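Local coordinates for putative phosphonate binding protein for ABC transporter (Prochlorococcus marinus str. MIT 9301, PDB 5LQ5), which binds inorganic phosphite strongly, and methylphosphonate and phosphate only very weakly, and is probably the periplasmic solute-binding component of an ABC transporter, at residues Lys4-Gly9 and Asp57-Trp62; Thr51-Lys56 and His207-Gly212; Ser106-Leu111 and Asn138-Glu143. All coordinates share one frame; numbering follows the deposited sequence.

In the fold
Contacts 1 and 2 lie in the same lobe and share one mixed sheet, in which strand 60-63 stands between 5-10 and 207-210; their centres are 7 Å apart, and Q211 of contact 2 also bonds to the backbone of L58 in contact 1. Both are mostly buried. Contact 1 is parallel strand pairing completed by a charged cluster at K7 and D59, whereas contact 2 sets a helix end against a strand end through a ring-amide stack. Contact 3, its centre 39 Å from that of contact 1 and on the opposite side of the chain's centre, is only partly buried and joins a loop to a helix end by van der Waals contact of aliphatic side chains.

Contact 1: residues Lys4-Gly9 and Asp57-Trp62; sequences KVLKVG and DLDLVW
Four main-chain hydrogen bonds pair K7-G9 with D59-W62. K7 O receives two, from D59 N at 2.8 Å and from L60 N at 3.2 Å, both in its carbonyl plane. G9 N donates to L60 O at 2.9 Å and W62 N to G9 O at 3.0 Å, the latter from above the carbonyl plane. V8 CA and V61 CA add CA-H...O contacts to L60 O and G9 O. The axes of 5-9 and 60-62 run 12° apart: this is the parallel pairing of strands 5-10 and 60-63 in the sheet of one lobe of a periplasmic binding protein, with helix 16-34, strand 37-40 and helix 46-54 between them in the chain; strand 37-40 flanks 5-10 on its other side. The charged contacts gather where the pairing begins. D59 turns its carboxylate back to the other strand, and D59 OD2 takes K7 N at 2.9 Å through its anti lone pair. K7 bends at chi3 and chi4, so that NZ makes a long salt bridge to D59 OD2 (3.4 Å, weak as a hydrogen bond) and donates to V5 O. A water accepts from NZ and donates to D59 OD1. N2 O also holds NZ, and R217 pairs with D59 OD1, so the carboxylate is bound at both oxygens and is probably kept ionised. Apolar contacts are lighter. The L6 and D59 side chains cross obliquely, L6 CD1 3.7 Å from D59 CB, while V8 and L60 share a face packed against helix 16-34. On the other face G9 has no side chain; a CB there would clash with L58 CD1.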
ATOM      1  N   LYS A   4      23.548 -14.332  -0.232  1.00 42.47           N
ATOM      2  CA  LYS A   4      24.144 -13.534  -1.314  1.00 46.65           C
ATOM      3  C   LYS A   4      23.128 -13.027  -2.336  1.00 38.80           C
ATOM      4  O   LYS A   4      23.483 -12.296  -3.249  1.00 35.21           O
ATOM      5  CB  LYS A   4      25.312 -14.239  -1.999  1.00 74.51           C
ATOM      6  CG  LYS A   4      25.985 -13.344  -3.048  1.00 95.50           C
ATOM      7  CD  LYS A   4      27.205 -13.927  -3.740  1.00110.26           C
ATOM      8  CE  LYS A   4      27.747 -12.958  -4.799  1.00 89.83           C
ATOM      9  NZ  LYS A   4      28.950 -13.416  -5.549  1.00103.83           N
ATOM     10  N   VAL A   5      21.870 -13.391  -2.170  1.00 38.01           N
ATOM     11  CA  VAL A   5      20.795 -12.861  -3.015  1.00 31.93           C
ATOM     12  C   VAL A   5      20.048 -11.768  -2.244  1.00 26.53           C
ATOM     13  O   VAL A   5      19.627 -11.980  -1.074  1.00 30.24           O
ATOM     14  CB  VAL A   5      19.795 -13.955  -3.390  1.00 44.29           C
ATOM     15  CG1 VAL A   5      18.677 -13.382  -4.249  1.00 54.32           C
ATOM     16  CG2 VAL A   5      20.497 -15.098  -4.125  1.00 40.23           C
ATOM     17  N   LEU A   6      19.885 -10.612  -2.882  1.00 26.16           N
ATOM     18  CA  LEU A   6      19.067  -9.519  -2.339  1.00 23.24           C
ATOM     19  C   LEU A   6      17.594  -9.811  -2.702  1.00 26.21           C
ATOM     20  O   LEU A   6      17.218  -9.818  -3.853  1.00 24.20           O
ATOM     21  CB  LEU A   6      19.475  -8.134  -2.892  1.00 26.15           C
ATOM     22  CG  LEU A   6      18.791  -6.919  -2.256  1.00 23.27           C
ATOM     23  CD1 LEU A   6      19.287  -6.659  -0.842  1.00 27.70           C
ATOM     24  CD2 LEU A   6      19.010  -5.668  -3.106  1.00 27.02           C
ATOM     25  N   LYS A   7      16.777  -9.992  -1.684  1.00 20.75           N
ATOM     26  CA  LYS A   7      15.419 -10.506  -1.833  1.00 21.84           C
ATOM     27  C   LYS A   7      14.459  -9.344  -1.635  1.00 19.90           C
ATOM     28  O   LYS A   7      14.439  -8.716  -0.593  1.00 19.99           O
ATOM     29  CB  LYS A   7      15.170 -11.630  -0.827  1.00 22.37           C
ATOM     30  CG  LYS A   7      16.089 -12.848  -1.024  1.00 28.35           C
ATOM     31  CD  LYS A   7      15.980 -13.822   0.144  1.00 36.93           C
ATOM     32  CE  LYS A   7      17.330 -14.443   0.470  1.00 64.65           C
ATOM     33  NZ  LYS A   7      18.217 -13.494   1.190  1.00 48.07           N
ATOM     34  N   VAL A   8      13.742  -9.027  -2.698  1.00 17.85           N
ATOM     35  CA  VAL A   8      12.766  -7.952  -2.780  1.00 19.64           C
ATOM     36  C   VAL A   8      11.379  -8.503  -2.510  1.00 19.34           C
ATOM     37  O   VAL A   8      11.002  -9.564  -3.003  1.00 18.56           O
ATOM     38  CB  VAL A   8      12.820  -7.241  -4.150  1.00 19.21           C
ATOM     39  CG1 VAL A   8      11.692  -6.232  -4.360  1.00 23.83           C
ATOM     40  CG2 VAL A   8      14.162  -6.537  -4.341  1.00 21.42           C
ATOM     41  N   GLY A   9      10.643  -7.813  -1.656  1.00 19.50           N
ATOM     42  CA  GLY A   9       9.243  -8.161  -1.362  1.00 18.26           C
ATOM     43  C   GLY A   9       8.343  -6.927  -1.426  1.00 16.74           C
ATOM     44  O   GLY A   9       8.805  -5.773  -1.618  1.00 16.16           O
ATOM     45  N   ASP A  57      13.669 -13.493   5.377  1.00 28.11           N
ATOM     46  CA  ASP A  57      13.350 -14.075   4.074  1.00 31.56           C
ATOM     47  C   ASP A  57      13.243 -12.995   3.001  1.00 24.30           C
ATOM     48  O   ASP A  57      13.301 -13.313   1.825  1.00 24.81           O
ATOM     49  CB  ASP A  57      12.047 -14.877   4.120  1.00 29.03           C
ATOM     50  CG  ASP A  57      12.202 -16.218   4.846  1.00 59.42           C
ATOM     51  OD1 ASP A  57      11.866 -17.235   4.224  1.00126.20           O
ATOM     52  OD2 ASP A  57      12.657 -16.280   6.005  1.00 45.90           O
ATOM     53  N   LEU A  58      13.051 -11.747   3.445  1.00 24.26           N
ATOM     54  CA  LEU A  58      12.962 -10.563   2.583  1.00 20.74           C
ATOM     55  C   LEU A  58      13.912  -9.461   3.088  1.00 22.08           C
ATOM     56  O   LEU A  58      13.985  -9.190   4.276  1.00 22.53           O
ATOM     57  CB  LEU A  58      11.520 -10.035   2.550  1.00 18.99           C
ATOM     58  CG  LEU A  58      10.430 -10.998   2.112  1.00 20.17           C
ATOM     59  CD1 LEU A  58       9.066 -10.370   2.355  1.00 20.18           C
ATOM     60  CD2 LEU A  58      10.583 -11.424   0.659  1.00 22.99           C
ATOM     61  N   ASP A  59      14.655  -8.856   2.164  1.00 19.94           N
ATOM     62  CA  ASP A  59      15.655  -7.843   2.495  1.00 19.47           C
ATOM     63  C   ASP A  59      15.262  -6.396   2.274  1.00 20.30           C
ATOM     64  O   ASP A  59      15.743  -5.519   2.975  1.00 20.40           O
ATOM     65  CB  ASP A  59      16.919  -8.071   1.664  1.00 20.86           C
ATOM     66  CG  ASP A  59      17.563  -9.406   1.955  1.00 27.04           C
ATOM     67  OD1 ASP A  59      17.669  -9.765   3.156  1.00 26.27           O
ATOM     68  OD2 ASP A  59      17.967 -10.080   0.975  1.00 25.81           O
ATOM     69  N   LEU A  60      14.441  -6.171   1.270  1.00 19.29           N
ATOM     70  CA  LEU A  60      14.047  -4.861   0.806  1.00 17.31           C
ATOM     71  C   LEU A  60      12.588  -4.966   0.388  1.00 19.48           C
ATOM     72  O   LEU A  60      12.264  -5.716  -0.524  1.00 18.69           O
ATOM     73  CB  LEU A  60      14.880  -4.437  -0.389  1.00 17.75           C
ATOM     74  CG  LEU A  60      14.485  -3.104  -1.037  1.00 17.44           C
ATOM     75  CD1 LEU A  60      14.719  -1.908  -0.121  1.00 18.87           C
ATOM     76  CD2 LEU A  60      15.294  -2.966  -2.327  1.00 20.35           C
ATOM     77  N   VAL A  61      11.708  -4.269   1.078  1.00 16.03           N
ATOM     78  CA  VAL A  61      10.254  -4.463   0.935  1.00 16.17           C
ATOM     79  C   VAL A  61       9.519  -3.155   0.757  1.00 15.44           C
ATOM     80  O   VAL A  61       9.779  -2.192   1.468  1.00 16.22           O
ATOM     81  CB  VAL A  61       9.664  -5.208   2.145  1.00 16.12           C
ATOM     82  CG1 VAL A  61       8.166  -5.396   2.034  1.00 16.40           C
ATOM     83  CG2 VAL A  61      10.308  -6.569   2.311  1.00 16.69           C
ATOM     84  N   TRP A  62       8.635  -3.136  -0.231  1.00 15.82           N
ATOM     85  CA  TRP A  62       7.662  -2.071  -0.478  1.00 15.49           C
ATOM     86  C   TRP A  62       6.469  -2.266   0.449  1.00 15.72           C
ATOM     87  O   TRP A  62       5.647  -3.177   0.248  1.00 16.35           O
ATOM     88  CB  TRP A  62       7.263  -2.085  -1.919  1.00 17.08           C
ATOM     89  CG  TRP A  62       6.332  -1.018  -2.390  1.00 19.30           C
ATOM     90  CD1 TRP A  62       5.050  -1.204  -2.834  1.00 18.99           C
ATOM     91  CD2 TRP A  62       6.584   0.376  -2.479  1.00 17.53           C
ATOM     92  NE1 TRP A  62       4.492  -0.009  -3.228  1.00 19.47           N
ATOM     93  CE2 TRP A  62       5.409   0.981  -3.013  1.00 17.71           C
ATOM     94  CE3 TRP A  62       7.671   1.193  -2.148  1.00 21.25           C
ATOM     95  CZ2 TRP A  62       5.300   2.356  -3.224  1.00 22.10           C
ATOM     96  CZ3 TRP A  62       7.552   2.576  -2.368  1.00 23.60           C
ATOM     97  CH2 TRP A  62       6.372   3.128  -2.920  1.00 21.97           C
TER
HETATM   98  O   HOH W   1      18.029 -12.293   3.785  1.00 38.30           O

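Contact 2: residues Thr51-Lys56 and His207-Gly212; sequences TGFRTK and HWVAQG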
ATOM      1  N   THR A  51       6.081 -10.577   8.352  1.00 19.40           N
ATOM      2  CA  THR A  51       6.775 -11.710   8.995  1.00 20.55           C
ATOM      3  C   THR A  51       7.990 -12.184   8.145  1.00 21.08           C
ATOM      4  O   THR A  51       9.010 -12.540   8.663  1.00 22.91           O
ATOM      5  CB  THR A  51       5.766 -12.862   9.206  0.50 21.71           C
ATOM      6  OG1 THR A  51       4.716 -12.395  10.069  0.50 18.60           O
ATOM      7  CG2 THR A  51       6.441 -14.122   9.788  0.50 28.42           C
ATOM      8  N   GLY A  52       7.888 -12.119   6.831  1.00 19.35           N
ATOM      9  CA  GLY A  52       9.021 -12.474   5.949  1.00 20.30           C
ATOM     10  C   GLY A  52      10.188 -11.504   6.150  1.00 22.26           C
ATOM     11  O   GLY A  52      11.366 -11.850   6.070  1.00 22.48           O
ATOM     12  N   PHE A  53       9.847 -10.259   6.435  1.00 20.74           N
ATOM     13  CA  PHE A  53      10.877  -9.248   6.725  1.00 20.03           C
ATOM     14  C   PHE A  53      11.514  -9.579   8.080  1.00 20.35           C
ATOM     15  O   PHE A  53      12.740  -9.640   8.185  1.00 23.22           O
ATOM     16  CB  PHE A  53      10.310  -7.836   6.675  1.00 18.64           C
ATOM     17  CG  PHE A  53      11.344  -6.763   6.764  1.00 18.44           C
ATOM     18  CD1 PHE A  53      12.091  -6.391   5.649  1.00 17.80           C
ATOM     19  CD2 PHE A  53      11.642  -6.174   7.970  1.00 20.90           C
ATOM     20  CE1 PHE A  53      13.062  -5.410   5.752  1.00 19.64           C
ATOM     21  CE2 PHE A  53      12.619  -5.213   8.079  1.00 22.25           C
ATOM     22  CZ  PHE A  53      13.347  -4.839   6.975  1.00 21.84           C
ATOM     23  N   ARG A  54      10.675  -9.830   9.098  1.00 19.66           N
ATOM     24  CA  ARG A  54      11.166 -10.173  10.431  1.00 27.14           C
ATOM     25  C   ARG A  54      12.091 -11.400  10.417  1.00 24.14           C
ATOM     26  O   ARG A  54      13.125 -11.382  11.109  1.00 30.04           O
ATOM     27  CB  ARG A  54      10.005 -10.387  11.412  1.00 27.30           C
ATOM     28  CG  ARG A  54      10.466 -10.701  12.833  1.00 31.49           C
ATOM     29  CD  ARG A  54       9.307 -11.063  13.731  1.00 34.44           C
ATOM     30  NE  ARG A  54       8.557 -12.248  13.293  1.00 44.55           N
ATOM     31  CZ  ARG A  54       8.899 -13.516  13.523  1.00113.20           C
ATOM     32  NH1 ARG A  54      10.023 -13.846  14.183  1.00 64.65           N
ATOM     33  NH2 ARG A  54       8.094 -14.469  13.073  1.00 44.46           N
ATOM     34  N   THR A  55      11.740 -12.432   9.628  1.00 23.09           N
ATOM     35  CA  THR A  55      12.552 -13.677   9.562  1.00 25.16           C
ATOM     36  C   THR A  55      13.728 -13.607   8.572  1.00 25.50           C
ATOM     37  O   THR A  55      14.435 -14.577   8.366  1.00 27.34           O
ATOM     38  CB  THR A  55      11.708 -14.923   9.214  1.00 29.41           C
ATOM     39  OG1 THR A  55      11.109 -14.735   7.930  1.00 29.21           O
ATOM     40  CG2 THR A  55      10.657 -15.144  10.278  1.00 29.53           C
ATOM     41  N   LYS A  56      13.871 -12.475   7.902  1.00 26.93           N
ATOM     42  CA  LYS A  56      14.999 -12.233   6.953  1.00 25.84           C
ATOM     43  C   LYS A  56      14.879 -13.058   5.664  1.00 29.23           C
ATOM     44  O   LYS A  56      15.853 -13.264   4.929  1.00 33.65           O
ATOM     45  CB  LYS A  56      16.365 -12.396   7.640  1.00 31.19           C
ATOM     46  CG  LYS A  56      16.459 -11.500   8.872  1.00 34.81           C
ATOM     47  CD  LYS A  56      17.885 -11.187   9.305  1.00 59.30           C
ATOM     48  CE  LYS A  56      17.905 -10.582  10.704  1.00 72.93           C
ATOM     49  NZ  LYS A  56      17.081  -9.342  10.849  1.00 75.87           N
ATOM     50  N   HIS A 207       6.316   3.092   1.496  1.00 18.72           N
ATOM     51  CA  HIS A 207       7.756   3.280   1.601  1.00 19.01           C
ATOM     52  C   HIS A 207       8.546   1.997   1.544  1.00 18.97           C
ATOM     53  O   HIS A 207       8.046   0.924   1.914  1.00 17.86           O
ATOM     54  CB  HIS A 207       8.106   4.054   2.873  1.00 20.18           C
ATOM     55  CG  HIS A 207       7.689   3.400   4.158  1.00 18.98           C
ATOM     56  ND1 HIS A 207       6.373   3.321   4.572  1.00 19.73           N
ATOM     57  CD2 HIS A 207       8.425   2.872   5.160  1.00 20.16           C
ATOM     58  CE1 HIS A 207       6.327   2.735   5.757  1.00 22.42           C
ATOM     59  NE2 HIS A 207       7.557   2.460   6.137  1.00 23.19           N
ATOM     60  N   TRP A 208       9.770   2.122   1.036  1.00 17.05           N
ATOM     61  CA  TRP A 208      10.743   1.056   1.029  1.00 18.51           C
ATOM     62  C   TRP A 208      11.431   0.957   2.365  1.00 18.25           C
ATOM     63  O   TRP A 208      11.889   1.953   2.902  1.00 19.58           O
ATOM     64  CB  TRP A 208      11.824   1.281  -0.022  1.00 19.42           C
ATOM     65  CG  TRP A 208      11.401   1.080  -1.453  1.00 17.85           C
ATOM     66  CD1 TRP A 208      11.190   2.045  -2.414  1.00 20.69           C
ATOM     67  CD2 TRP A 208      11.208  -0.182  -2.104  1.00 17.17           C
ATOM     68  NE1 TRP A 208      10.843   1.446  -3.592  1.00 21.92           N
ATOM     69  CE2 TRP A 208      10.863   0.088  -3.437  1.00 22.79           C
ATOM     70  CE3 TRP A 208      11.268  -1.503  -1.674  1.00 19.32           C
ATOM     71  CZ2 TRP A 208      10.593  -0.928  -4.346  1.00 22.40           C
ATOM     72  CZ3 TRP A 208      11.019  -2.512  -2.579  1.00 20.01           C
ATOM     73  CH2 TRP A 208      10.677  -2.219  -3.894  1.00 20.34           C
ATOM     74  N   VAL A 209      11.585  -0.271   2.833  1.00 17.54           N
ATOM     75  CA  VAL A 209      12.271  -0.608   4.064  1.00 16.83           C
ATOM     76  C   VAL A 209      13.331  -1.652   3.767  1.00 19.26           C
ATOM     77  O   VAL A 209      13.031  -2.670   3.154  1.00 19.42           O
ATOM     78  CB  VAL A 209      11.311  -1.113   5.153  1.00 20.05           C
ATOM     79  CG1 VAL A 209      12.070  -1.410   6.449  1.00 20.34           C
ATOM     80  CG2 VAL A 209      10.198  -0.091   5.425  1.00 19.05           C
ATOM     81  N   ALA A 210      14.551  -1.440   4.272  1.00 19.84           N
ATOM     82  CA  ALA A 210      15.647  -2.411   4.115  1.00 17.80           C
ATOM     83  C   ALA A 210      16.110  -2.963   5.469  1.00 18.51           C
ATOM     84  O   ALA A 210      16.018  -2.272   6.505  1.00 21.05           O
ATOM     85  CB  ALA A 210      16.844  -1.793   3.387  1.00 19.22           C
ATOM     86  N   GLN A 211      16.635  -4.176   5.454  1.00 20.07           N
ATOM     87  CA  GLN A 211      17.319  -4.774   6.604  1.00 20.59           C
ATOM     88  C   GLN A 211      18.506  -3.900   6.991  1.00 24.76           C
ATOM     89  O   GLN A 211      19.159  -3.272   6.139  1.00 24.79           O
ATOM     90  CB  GLN A 211      17.821  -6.192   6.328  1.00 22.75           C
ATOM     91  CG  GLN A 211      16.755  -7.209   6.007  1.00 22.23           C
ATOM     92  CD  GLN A 211      15.912  -7.637   7.196  1.00 21.36           C
ATOM     93  OE1 GLN A 211      16.201  -7.322   8.341  1.00 26.57           O
ATOM     94  NE2 GLN A 211      14.854  -8.352   6.911  1.00 24.72           N
ATOM     95  N   GLY A 212      18.797  -3.927   8.279  1.00 26.34           N
ATOM     96  CA  GLY A 212      19.898  -3.169   8.869  1.00 29.67           C
ATOM     97  C   GLY A 212      21.252  -3.814   8.727  1.00 31.56           C
ATOM     98  O   GLY A 212      22.263  -3.179   9.009  1.00 40.30           O
TER
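F53 lays one face of its ring against the carboxamide of Q211, the two planes 12° apart and Q211 NE2 3.5 Å above the ring centre. The ring gets there with CG anti to the backbone N (chi1 -172°), its tip meeting the strand end: F53 CZ touches V209 CG1 at 3.7 Å, and A210 C lies at the ring edge. Bent at chi2, Q211 points its amide back to the helix end. Q211 NE2 donates to F53 O at 2.8 Å, in the carbonyl plane, on a lone pair, with the acceptor also in the amide plane. F53 O thus has two donors, because K56 N bonds to it as well, in the Schellman motif that ends helix 46-54. Q211 NE2 donates in addition to L58 O, while Q211 OE1 takes a weak bond from K56 NZ at 3.3 Å. An alanine in place of this glutamine would remove the amide over the ring and its bonds to F53 O and L58 O, and would probably loosen the join between helix end and strand 207-210. With its nitrogen gripped by two carbonyls in a largely buried place, the amide has its polar end satisfied while its flat side packs on the ring.

Contact 3: residues Ser106-Leu111 and Asn138-Glu143; sequences SNIKGL and NQAGVE
A140 CB points into the 3-10 turn that starts at I108 and meets two parts of it at once. I108 O lies 3.4 Å from A140 CB, and L111 CB lies 3.8 Å from the same methyl of A140. I108 and L111 both start out toward the 138-143 segment, but meet it by different atoms. I108 has CG1 anti to the backbone N (chi1 -168°) and chi2 also extended, which carries CD1 out to Q139; the two side chains cross at about a right angle, with I108 CD1 3.5 Å from Q139 OE1 and 3.9 Å from Q139 CB. Its CG2 takes the crowded position between backbone N and carbonyl carbon. L111 instead has CG anti to the carbonyl carbon, and its contact with A140 is made by CB at the root of the side chain. V142 CG2, anti to its own carbonyl carbon, meets the backbone of L111, 3.6 Å from L111 O. Each half of the contact holds its own turn. N107 OD1 accepts from K109 N at 3.0 Å, an Asx turn that leads into the 3-10 turn, where L111 N bonds back to I108 O. On the other side G141, with phi 81°, closes helix 127-139 in a Schellman motif, and this reversal brings A140 and V142 to bear on the same segment. The contact consists of aliphatic carbons packed on one another and on backbone and amide oxygens, with no hydrogen bond between the segments, although A140 O accepts from K112 NZ just beyond it. It joins the connection between strands 92-97 and 119-121 to the C-terminal end of helix 127-139. I108 also packs on F136 of that helix, and both I108 and L111 reach W198 of strand 194-199, an outermost strand of this lobe's sheet.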
ATOM      1  N   SER A 106     -19.283  15.640  -0.183  1.00 35.85           N
ATOM      2  CA  SER A 106     -18.211  16.670  -0.185  1.00 43.76           C
ATOM      3  C   SER A 106     -17.801  17.081   1.230  1.00 46.91           C
ATOM      4  O   SER A 106     -17.089  18.061   1.430  1.00 48.24           O
ATOM      5  CB  SER A 106     -18.668  17.908  -0.970  1.00 49.31           C
ATOM      6  OG  SER A 106     -19.904  18.378  -0.459  1.00 54.93           O
ATOM      7  N   ASN A 107     -18.264  16.308   2.199  1.00 42.01           N
ATOM      8  CA  ASN A 107     -17.933  16.503   3.611  1.00 40.78           C
ATOM      9  C   ASN A 107     -17.887  15.143   4.303  1.00 39.68           C
ATOM     10  O   ASN A 107     -18.700  14.268   4.011  1.00 34.15           O
ATOM     11  CB  ASN A 107     -18.965  17.383   4.314  1.00 42.92           C
ATOM     12  CG  ASN A 107     -18.570  17.711   5.739  1.00 69.42           C
ATOM     13  OD1 ASN A 107     -19.052  17.083   6.693  1.00 46.52           O
ATOM     14  ND2 ASN A 107     -17.660  18.668   5.889  1.00 64.10           N
ATOM     15  N   ILE A 108     -16.947  14.985   5.232  1.00 32.96           N
ATOM     16  CA  ILE A 108     -16.777  13.727   5.982  1.00 27.76           C
ATOM     17  C   ILE A 108     -18.062  13.214   6.676  1.00 30.83           C
ATOM     18  O   ILE A 108     -18.282  12.013   6.786  1.00 29.87           O
ATOM     19  CB  ILE A 108     -15.631  13.830   7.031  1.00 29.24           C
ATOM     20  CG1 ILE A 108     -15.258  12.456   7.607  1.00 32.28           C
ATOM     21  CG2 ILE A 108     -15.984  14.778   8.170  1.00 33.96           C
ATOM     22  CD1 ILE A 108     -13.988  12.478   8.415  1.00 33.72           C
ATOM     23  N   LYS A 109     -18.908  14.126   7.146  1.00 30.23           N
ATOM     24  CA  LYS A 109     -20.150  13.736   7.874  1.00 28.93           C
ATOM     25  C   LYS A 109     -21.140  12.915   7.011  1.00 27.08           C
ATOM     26  O   LYS A 109     -21.949  12.118   7.539  1.00 33.98           O
ATOM     27  CB  LYS A 109     -20.861  14.971   8.455  1.00 39.00           C
ATOM     28  CG  LYS A 109     -20.042  15.780   9.458  1.00 54.81           C
ATOM     29  CD  LYS A 109     -20.155  15.277  10.886  1.00 71.82           C
ATOM     30  CE  LYS A 109     -19.704  16.355  11.869  1.00 89.95           C
ATOM     31  NZ  LYS A 109     -19.882  15.950  13.288  1.00140.70           N
ATOM     32  N   GLY A 110     -21.015  13.072   5.694  1.00 29.66           N
ATOM     33  CA  GLY A 110     -21.778  12.308   4.687  1.00 34.73           C
ATOM     34  C   GLY A 110     -21.521  10.801   4.707  1.00 27.69           C
ATOM     35  O   GLY A 110     -22.287   9.997   4.155  1.00 26.59           O
ATOM     36  N   LEU A 111     -20.421  10.397   5.329  1.00 26.31           N
ATOM     37  CA  LEU A 111     -20.140   8.955   5.484  1.00 22.77           C
ATOM     38  C   LEU A 111     -21.217   8.214   6.284  1.00 25.41           C
ATOM     39  O   LEU A 111     -21.327   7.010   6.181  1.00 24.06           O
ATOM     40  CB  LEU A 111     -18.769   8.712   6.139  1.00 22.76           C
ATOM     41  CG  LEU A 111     -17.551   9.067   5.303  1.00 22.42           C
ATOM     42  CD1 LEU A 111     -16.300   8.865   6.177  1.00 25.49           C
ATOM     43  CD2 LEU A 111     -17.458   8.266   4.021  1.00 24.27           C
ATOM     44  N   ASN A 138     -15.113   6.629  11.671  1.00 21.29           N
ATOM     45  CA  ASN A 138     -15.299   6.870  13.110  1.00 22.94           C
ATOM     46  C   ASN A 138     -15.487   8.345  13.431  1.00 24.51           C
ATOM     47  O   ASN A 138     -16.310   8.697  14.262  1.00 26.51           O
ATOM     48  CB  ASN A 138     -14.149   6.302  13.938  1.00 23.26           C
ATOM     49  CG  ASN A 138     -14.116   4.780  13.995  1.00 24.30           C
ATOM     50  OD1 ASN A 138     -14.995   4.049  13.506  1.00 26.17           O
ATOM     51  ND2 ASN A 138     -13.056   4.290  14.562  1.00 21.48           N
ATOM     52  N   GLN A 139     -14.766   9.201  12.734  1.00 21.81           N
ATOM     53  CA  GLN A 139     -14.924  10.658  12.910  1.00 27.96           C
ATOM     54  C   GLN A 139     -16.314  11.128  12.508  1.00 30.66           C
ATOM     55  O   GLN A 139     -16.853  12.039  13.119  1.00 31.28           O
ATOM     56  CB  GLN A 139     -13.880  11.410  12.114  1.00 27.15           C
ATOM     57  CG  GLN A 139     -12.506  11.389  12.784  1.00 28.36           C
ATOM     58  CD  GLN A 139     -11.499  12.282  12.102  1.00 47.18           C
ATOM     59  OE1 GLN A 139     -11.517  12.447  10.879  1.00 42.24           O
ATOM     60  NE2 GLN A 139     -10.602  12.868  12.891  1.00 49.28           N
ATOM     61  N   ALA A 140     -16.879  10.473  11.499  1.00 27.32           N
ATOM     62  CA  ALA A 140     -18.309  10.685  11.070  1.00 26.92           C
ATOM     63  C   ALA A 140     -19.392   9.995  11.946  1.00 28.47           C
ATOM     64  O   ALA A 140     -20.591  10.079  11.645  1.00 31.82           O
ATOM     65  CB  ALA A 140     -18.477  10.221   9.635  1.00 28.25           C
ATOM     66  N   GLY A 141     -18.971   9.307  12.999  1.00 24.55           N
ATOM     67  CA  GLY A 141     -19.878   8.535  13.860  1.00 30.86           C
ATOM     68  C   GLY A 141     -20.277   7.173  13.349  1.00 27.59           C
ATOM     69  O   GLY A 141     -21.224   6.580  13.875  1.00 31.90           O
ATOM     70  N   VAL A 142     -19.540   6.683  12.337  1.00 24.63           N
ATOM     71  CA  VAL A 142     -19.784   5.359  11.750  1.00 22.92           C
ATOM     72  C   VAL A 142     -18.750   4.373  12.315  1.00 23.82           C
ATOM     73  O   VAL A 142     -17.527   4.608  12.209  1.00 26.33           O
ATOM     74  CB  VAL A 142     -19.755   5.347  10.202  1.00 21.43           C
ATOM     75  CG1 VAL A 142     -20.162   3.980   9.671  1.00 23.63           C
ATOM     76  CG2 VAL A 142     -20.648   6.461   9.640  1.00 29.57           C
ATOM     77  N   GLU A 143     -19.257   3.269  12.864  1.00 23.10           N
ATOM     78  CA  GLU A 143     -18.440   2.156  13.375  1.00 24.34           C
ATOM     79  C   GLU A 143     -18.789   0.913  12.572  1.00 26.17           C
ATOM     80  O   GLU A 143     -19.877   0.811  11.956  1.00 23.46           O
ATOM     81  CB  GLU A 143     -18.687   1.904  14.869  1.00 29.09           C
ATOM     82  CG  GLU A 143     -18.306   3.095  15.742  1.00 29.87           C
ATOM     83  CD  GLU A 143     -18.513   2.854  17.221  1.00 48.30           C
ATOM     84  OE1 GLU A 143     -17.904   1.914  17.770  1.00 53.14           O
ATOM     85  OE2 GLU A 143     -19.264   3.627  17.840  1.00 50.84           O
TER